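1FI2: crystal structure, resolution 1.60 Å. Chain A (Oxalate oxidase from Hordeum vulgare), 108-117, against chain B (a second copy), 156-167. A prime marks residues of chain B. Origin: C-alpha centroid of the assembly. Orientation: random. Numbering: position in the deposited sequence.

Chain A, residues 108-117: ILGSLDSGNK
Chain B 156-167: QNPGIVFVPLTL

How do the two backbones run where they meet? Chain A leaves a strand at Leu109, turns through a 3-10 segment at Leu112 and Asp113, and folds back so that Gly110 N bonds Lys117 O at 2.8 Å. Ser111 O closes the turn by accepting from Ser114 N and Asn116 N, both at 3.0 Å. Gly115 (phi/psi 64/26) and Asn116 (48/45) both have positive phi. Chain B passes from extended Ile160′ (-140/126) through a short strand, 161-162, into a helix from Val163′, with Phe162′ as N-cap. In register, the CA of Ser111 lies 5.0 Å from the CA of Val161′, and the CA of Asn116 lies 6.2 Å from the CA of Thr166′.

Which direct hydrogen bond joins the stretches? Leu112 N donates to Ile160′ O at 3.0 Å, with a nearly straight N-H...O angle of 162°. It is the only one, and it fixes the start of the 3-10 segment against the extended chain.

What do the waters add? Water 2 accepts from Asp113 N (3.1 Å) and Ile160′ N (2.9 Å) and donates to Ser111 OG (3.0 Å; chi1 p). Water 1 donates to Gly110 O and to Thr166′ OG1, each at 2.8 Å. Thr166′ OG1 (chi1 m) donates its proton to Phe162′ O at 2.7 Å and takes the water's hydrogen on a lone pair.

Where is the apolar packing? Leu112 (t, p) points toward chain B: its CB is 3.7 Å from Ile160′ CG2 (Ile160′ t, t), its CD1 4.2 Å from Leu165′ CD2 (Leu165′ t, p). Leu112 CD2 meets the edge of the Phe162′ ring (chi1 m, chi2 113°), 4.1 Å from Phe162′ CE1. Earlier in chain A, Leu109 CB (chi1 m) lies 3.9 Å from Thr166′ CG2, and past the turn Asn116 (chi1 m) points toward the helix.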

ATOM      1  N   ILE A 108     -11.347   8.398 -23.100  1.00  3.40           N
ATOM      2  CA  ILE A 108     -10.922   7.396 -22.131  1.00  3.82           C
ATOM      3  C   ILE A 108     -11.631   6.082 -22.465  1.00  3.54           C
ATOM      4  O   ILE A 108     -12.847   6.087 -22.658  1.00  3.60           O
ATOM      5  CB  ILE A 108     -11.242   7.785 -20.680  1.00  4.34           C
ATOM      6  CG1 ILE A 108     -10.638   9.143 -20.297  1.00  5.17           C
ATOM      7  CG2 ILE A 108     -10.748   6.722 -19.704  1.00  4.73           C
ATOM      8  CD1 ILE A 108     -11.624  10.280 -20.446  1.00  6.04           C
ATOM      9  N   LEU A 109     -10.885   4.989 -22.543  1.00  3.16           N
ATOM     10  CA  LEU A 109     -11.466   3.693 -22.877  1.00  3.54           C
ATOM     11  C   LEU A 109     -11.496   2.694 -21.734  1.00  3.42           C
ATOM     12  O   LEU A 109     -10.484   2.390 -21.100  1.00  3.46           O
ATOM     13  CB  LEU A 109     -10.669   3.127 -24.070  1.00  3.64           C
ATOM     14  CG  LEU A 109     -10.783   3.969 -25.351  1.00  4.13           C
ATOM     15  CD1 LEU A 109      -9.421   4.226 -25.965  1.00  4.81           C
ATOM     16  CD2 LEU A 109     -11.710   3.288 -26.349  1.00  3.89           C
ATOM     17  N   GLY A 110     -12.681   2.142 -21.469  1.00  3.78           N
ATOM     18  CA  GLY A 110     -12.818   1.120 -20.429  1.00  3.96           C
ATOM     19  C   GLY A 110     -12.172  -0.186 -20.884  1.00  4.08           C
ATOM     20  O   GLY A 110     -11.945  -0.392 -22.078  1.00  4.15           O
ATOM     21  N   SER A 111     -11.867  -1.064 -19.934  1.00  4.20           N
ATOM     22  CA  SER A 111     -11.280  -2.367 -20.230  1.00  4.37           C
ATOM     23  C   SER A 111     -12.343  -3.319 -20.769  1.00  4.91           C
ATOM     24  O   SER A 111     -13.497  -2.916 -20.954  1.00  4.65           O
ATOM     25  CB  SER A 111     -10.644  -2.968 -18.968  1.00  4.80           C
ATOM     26  OG  SER A 111     -11.667  -3.367 -18.066  1.00  5.25           O
ATOM     27  N   LEU A 112     -11.994  -4.580 -21.006  1.00  5.01           N
ATOM     28  CA  LEU A 112     -12.938  -5.557 -21.532  1.00  6.97           C
ATOM     29  C   LEU A 112     -14.166  -5.783 -20.670  1.00  8.30           C
ATOM     30  O   LEU A 112     -15.276  -5.855 -21.214  1.00  8.83           O
ATOM     31  CB  LEU A 112     -12.249  -6.909 -21.777  1.00  7.11           C
ATOM     32  CG  LEU A 112     -13.135  -7.977 -22.435  1.00  7.55           C
ATOM     33  CD1 LEU A 112     -13.269  -7.719 -23.925  1.00  7.89           C
ATOM     34  CD2 LEU A 112     -12.587  -9.367 -22.162  1.00  8.25           C
ATOM     35  N   ASP A 113     -14.046  -5.773 -19.344  1.00 10.12           N
ATOM     36  CA  ASP A 113     -15.198  -5.965 -18.469  1.00 12.11           C
ATOM     37  C   ASP A 113     -16.113  -4.752 -18.404  1.00 12.23           C
ATOM     38  O   ASP A 113     -17.226  -4.821 -17.873  1.00 13.06           O
ATOM     39  CB  ASP A 113     -14.773  -6.431 -17.077  1.00 14.14           C
ATOM     40  CG  ASP A 113     -14.478  -7.918 -17.030  1.00 15.71           C
ATOM     41  OD1 ASP A 113     -14.551  -8.602 -18.073  1.00 17.15           O
ATOM     42  OD2 ASP A 113     -14.168  -8.432 -15.934  1.00 17.38           O
ATOM     43  N   SER A 114     -15.690  -3.628 -18.961  1.00 11.56           N
ATOM     44  CA  SER A 114     -16.463  -2.403 -19.050  1.00 10.61           C
ATOM     45  C   SER A 114     -17.004  -2.261 -20.471  1.00 10.07           C
ATOM     46  O   SER A 114     -17.389  -1.193 -20.948  1.00  9.62           O
ATOM     47  CB  SER A 114     -15.605  -1.186 -18.695  1.00 10.82           C
ATOM     48  OG  SER A 114     -15.369  -1.125 -17.301  1.00 10.55           O
ATOM     49  N   GLY A 115     -16.966  -3.355 -21.229  1.00  9.18           N
ATOM     50  CA  GLY A 115     -17.414  -3.423 -22.601  1.00  8.39           C
ATOM     51  C   GLY A 115     -16.623  -2.549 -23.554  1.00  7.94           C
ATOM     52  O   GLY A 115     -17.163  -2.060 -24.550  1.00  7.66           O
ATOM     53  N   ASN A 116     -15.369  -2.245 -23.239  1.00  6.94           N
ATOM     54  CA  ASN A 116     -14.511  -1.370 -24.019  1.00  6.58           C
ATOM     55  C   ASN A 116     -15.216  -0.068 -24.382  1.00  6.27           C
ATOM     56  O   ASN A 116     -15.114   0.416 -25.508  1.00  5.95           O
ATOM     57  CB  ASN A 116     -14.001  -2.064 -25.286  1.00  7.11           C
ATOM     58  CG  ASN A 116     -13.030  -3.189 -25.005  1.00  7.17           C
ATOM     59  OD1 ASN A 116     -12.207  -3.116 -24.094  1.00  7.05           O
ATOM     60  ND2 ASN A 116     -13.112  -4.253 -25.791  1.00  7.66           N
ATOM     61  N   LYS A 117     -15.904   0.535 -23.417  1.00  6.21           N
ATOM     62  CA  LYS A 117     -16.644   1.760 -23.658  1.00  6.49           C
ATOM     63  C   LYS A 117     -15.709   2.942 -23.907  1.00  6.07           C
ATOM     64  O   LYS A 117     -14.748   3.125 -23.162  1.00  5.22           O
ATOM     65  CB  LYS A 117     -17.509   2.129 -22.459  1.00  8.13           C
ATOM     66  CG  LYS A 117     -18.887   1.507 -22.384  1.00 11.10           C
ATOM     67  CD  LYS A 117     -19.711   2.343 -21.402  1.00 12.74           C
ATOM     68  CE  LYS A 117     -20.891   1.550 -20.895  1.00 14.19           C
ATOM     69  NZ  LYS A 117     -21.405   2.033 -19.585  1.00 15.56           N
TER
ATOM     70  N   GLN B 156      -7.122  -9.425  -7.705  1.00  2.82           N
ATOM     71  CA  GLN B 156      -8.327 -10.236  -7.828  1.00  2.82           C
ATOM     72  C   GLN B 156      -9.059  -9.894  -9.127  1.00  3.45           C
ATOM     73  O   GLN B 156      -9.945 -10.622  -9.574  1.00  2.77           O
ATOM     74  CB  GLN B 156      -9.267 -10.005  -6.639  1.00  2.90           C
ATOM     75  CG  GLN B 156      -9.877  -8.611  -6.586  1.00  2.34           C
ATOM     76  CD  GLN B 156     -10.775  -8.409  -5.383  1.00  2.46           C
ATOM     77  OE1 GLN B 156     -10.371  -8.709  -4.264  1.00  2.66           O
ATOM     78  NE2 GLN B 156     -11.978  -7.886  -5.602  1.00  2.65           N
ATOM     79  N   ASN B 157      -8.725  -8.755  -9.717  1.00  2.87           N
ATOM     80  CA  ASN B 157      -9.339  -8.273 -10.947  1.00  3.31           C
ATOM     81  C   ASN B 157      -8.325  -7.446 -11.723  1.00  3.36           C
ATOM     82  O   ASN B 157      -8.351  -6.213 -11.732  1.00  3.06           O
ATOM     83  CB  ASN B 157     -10.575  -7.446 -10.579  1.00  4.13           C
ATOM     84  CG  ASN B 157     -11.432  -7.055 -11.758  1.00  4.74           C
ATOM     85  OD1 ASN B 157     -12.062  -5.992 -11.783  1.00  5.55           O
ATOM     86  ND2 ASN B 157     -11.473  -7.937 -12.747  1.00  5.14           N
ATOM     87  N   PRO B 158      -7.385  -8.111 -12.398  1.00  3.40           N
ATOM     88  CA  PRO B 158      -6.343  -7.446 -13.148  1.00  3.37           C
ATOM     89  C   PRO B 158      -6.833  -6.523 -14.249  1.00  3.66           C
ATOM     90  O   PRO B 158      -6.222  -5.478 -14.499  1.00  3.19           O
ATOM     91  CB  PRO B 158      -5.485  -8.572 -13.720  1.00  3.94           C
ATOM     92  CG  PRO B 158      -6.258  -9.824 -13.549  1.00  4.85           C
ATOM     93  CD  PRO B 158      -7.255  -9.588 -12.451  1.00  3.88           C
ATOM     94  N   GLY B 159      -7.901  -6.930 -14.920  1.00  3.26           N
ATOM     95  CA  GLY B 159      -8.467  -6.197 -16.042  1.00  3.03           C
ATOM     96  C   GLY B 159      -7.701  -6.574 -17.312  1.00  3.03           C
ATOM     97  O   GLY B 159      -6.571  -7.048 -17.213  1.00  3.06           O
ATOM     98  N   ILE B 160      -8.341  -6.432 -18.471  1.00  3.26           N
ATOM     99  CA  ILE B 160      -7.592  -6.690 -19.703  1.00  3.98           C
ATOM    100  C   ILE B 160      -7.955  -5.662 -20.768  1.00  3.77           C
ATOM    101  O   ILE B 160      -9.116  -5.407 -21.066  1.00  3.49           O
ATOM    102  CB  ILE B 160      -7.724  -8.123 -20.226  1.00  4.73           C
ATOM    103  CG1 ILE B 160      -6.877  -8.296 -21.497  1.00  5.14           C
ATOM    104  CG2 ILE B 160      -9.167  -8.486 -20.509  1.00  5.28           C
ATOM    105  CD1 ILE B 160      -6.557  -9.732 -21.838  1.00  6.25           C
ATOM    106  N   VAL B 161      -6.911  -5.016 -21.279  1.00  3.24           N
ATOM    107  CA  VAL B 161      -7.026  -4.042 -22.356  1.00  3.12           C
ATOM    108  C   VAL B 161      -6.469  -4.697 -23.622  1.00  3.87           C
ATOM    109  O   VAL B 161      -5.250  -4.844 -23.743  1.00  4.92           O
ATOM    110  CB  VAL B 161      -6.246  -2.749 -22.058  1.00  3.31           C
ATOM    111  CG1 VAL B 161      -6.240  -1.802 -23.251  1.00  3.95           C
ATOM    112  CG2 VAL B 161      -6.828  -2.053 -20.834  1.00  3.48           C
ATOM    113  N   PHE B 162      -7.347  -5.266 -24.436  1.00  4.07           N
ATOM    114  CA  PHE B 162      -6.907  -5.883 -25.692  1.00  4.51           C
ATOM    115  C   PHE B 162      -6.600  -4.751 -26.668  1.00  4.50           C
ATOM    116  O   PHE B 162      -7.504  -3.976 -26.988  1.00  5.14           O
ATOM    117  CB  PHE B 162      -7.970  -6.808 -26.256  1.00  5.35           C
ATOM    118  CG  PHE B 162      -8.040  -8.180 -25.658  1.00  6.14           C
ATOM    119  CD1 PHE B 162      -9.144  -8.569 -24.917  1.00  6.80           C
ATOM    120  CD2 PHE B 162      -7.006  -9.087 -25.842  1.00  6.72           C
ATOM    121  CE1 PHE B 162      -9.216  -9.840 -24.371  1.00  7.06           C
ATOM    122  CE2 PHE B 162      -7.074 -10.356 -25.294  1.00  6.94           C
ATOM    123  CZ  PHE B 162      -8.183 -10.734 -24.562  1.00  6.94           C
ATOM    124  N   VAL B 163      -5.358  -4.629 -27.118  1.00  4.48           N
ATOM    125  CA  VAL B 163      -4.994  -3.490 -27.965  1.00  4.56           C
ATOM    126  C   VAL B 163      -5.728  -3.389 -29.281  1.00  4.64           C
ATOM    127  O   VAL B 163      -6.328  -2.340 -29.563  1.00  4.48           O
ATOM    128  CB  VAL B 163      -3.468  -3.378 -28.105  1.00  4.83           C
ATOM    129  CG1 VAL B 163      -3.115  -2.218 -29.028  1.00  5.24           C
ATOM    130  CG2 VAL B 163      -2.828  -3.167 -26.738  1.00  4.95           C
ATOM    131  N   PRO B 164      -5.725  -4.414 -30.118  1.00  4.29           N
ATOM    132  CA  PRO B 164      -6.412  -4.373 -31.399  1.00  4.56           C
ATOM    133  C   PRO B 164      -7.900  -4.103 -31.258  1.00  4.52           C
ATOM    134  O   PRO B 164      -8.442  -3.180 -31.876  1.00  4.28           O
ATOM    135  CB  PRO B 164      -6.128  -5.732 -32.027  1.00  4.44           C
ATOM    136  CG  PRO B 164      -4.897  -6.219 -31.336  1.00  4.58           C
ATOM    137  CD  PRO B 164      -5.015  -5.699 -29.916  1.00  4.35           C
ATOM    138  N   LEU B 165      -8.583  -4.862 -30.405  1.00  4.52           N
ATOM    139  CA  LEU B 165     -10.017  -4.677 -30.195  1.00  4.67           C
ATOM    140  C   LEU B 165     -10.354  -3.309 -29.622  1.00  5.05           C
ATOM    141  O   LEU B 165     -11.333  -2.695 -30.058  1.00  4.84           O
ATOM    142  CB  LEU B 165     -10.571  -5.797 -29.313  1.00  4.48           C
ATOM    143  CG  LEU B 165     -12.058  -5.746 -28.959  1.00  4.60           C
ATOM    144  CD1 LEU B 165     -12.923  -5.868 -30.202  1.00  4.83           C
ATOM    145  CD2 LEU B 165     -12.405  -6.849 -27.963  1.00  4.99           C
ATOM    146  N   THR B 166      -9.564  -2.788 -28.689  1.00  5.00           N
ATOM    147  CA  THR B 166      -9.848  -1.469 -28.123  1.00  5.15           C
ATOM    148  C   THR B 166      -9.609  -0.360 -29.137  1.00  5.26           C
ATOM    149  O   THR B 166     -10.400   0.581 -29.250  1.00  5.10           O
ATOM    150  CB  THR B 166      -9.014  -1.233 -26.850  1.00  5.18           C
ATOM    151  OG1 THR B 166      -9.328  -2.264 -25.900  1.00  4.98           O
ATOM    152  CG2 THR B 166      -9.317   0.126 -26.240  1.00  5.36           C
ATOM    153  N   LEU B 167      -8.532  -0.455 -29.911  1.00  5.70           N
ATOM    154  CA  LEU B 167      -8.207   0.547 -30.906  1.00  6.08           C
ATOM    155  C   LEU B 167      -9.218   0.647 -32.050  1.00  5.67           C
ATOM    156  O   LEU B 167      -9.534   1.753 -32.497  1.00  5.66           O
ATOM    157  CB  LEU B 167      -6.886   0.241 -31.607  1.00  7.12           C
ATOM    158  CG  LEU B 167      -5.558   0.871 -31.275  1.00  8.03           C
ATOM    159  CD1 LEU B 167      -4.633   0.731 -32.496  1.00  8.08           C
ATOM    160  CD2 LEU B 167      -5.621   2.337 -30.879  1.00  7.63           C
TER
HETATM  161  O   HOH W   1      -9.614  -1.507 -23.184  1.00  3.81           O
HETATM  162  O   HOH W   2     -11.255  -6.387 -18.160  1.00  6.44           O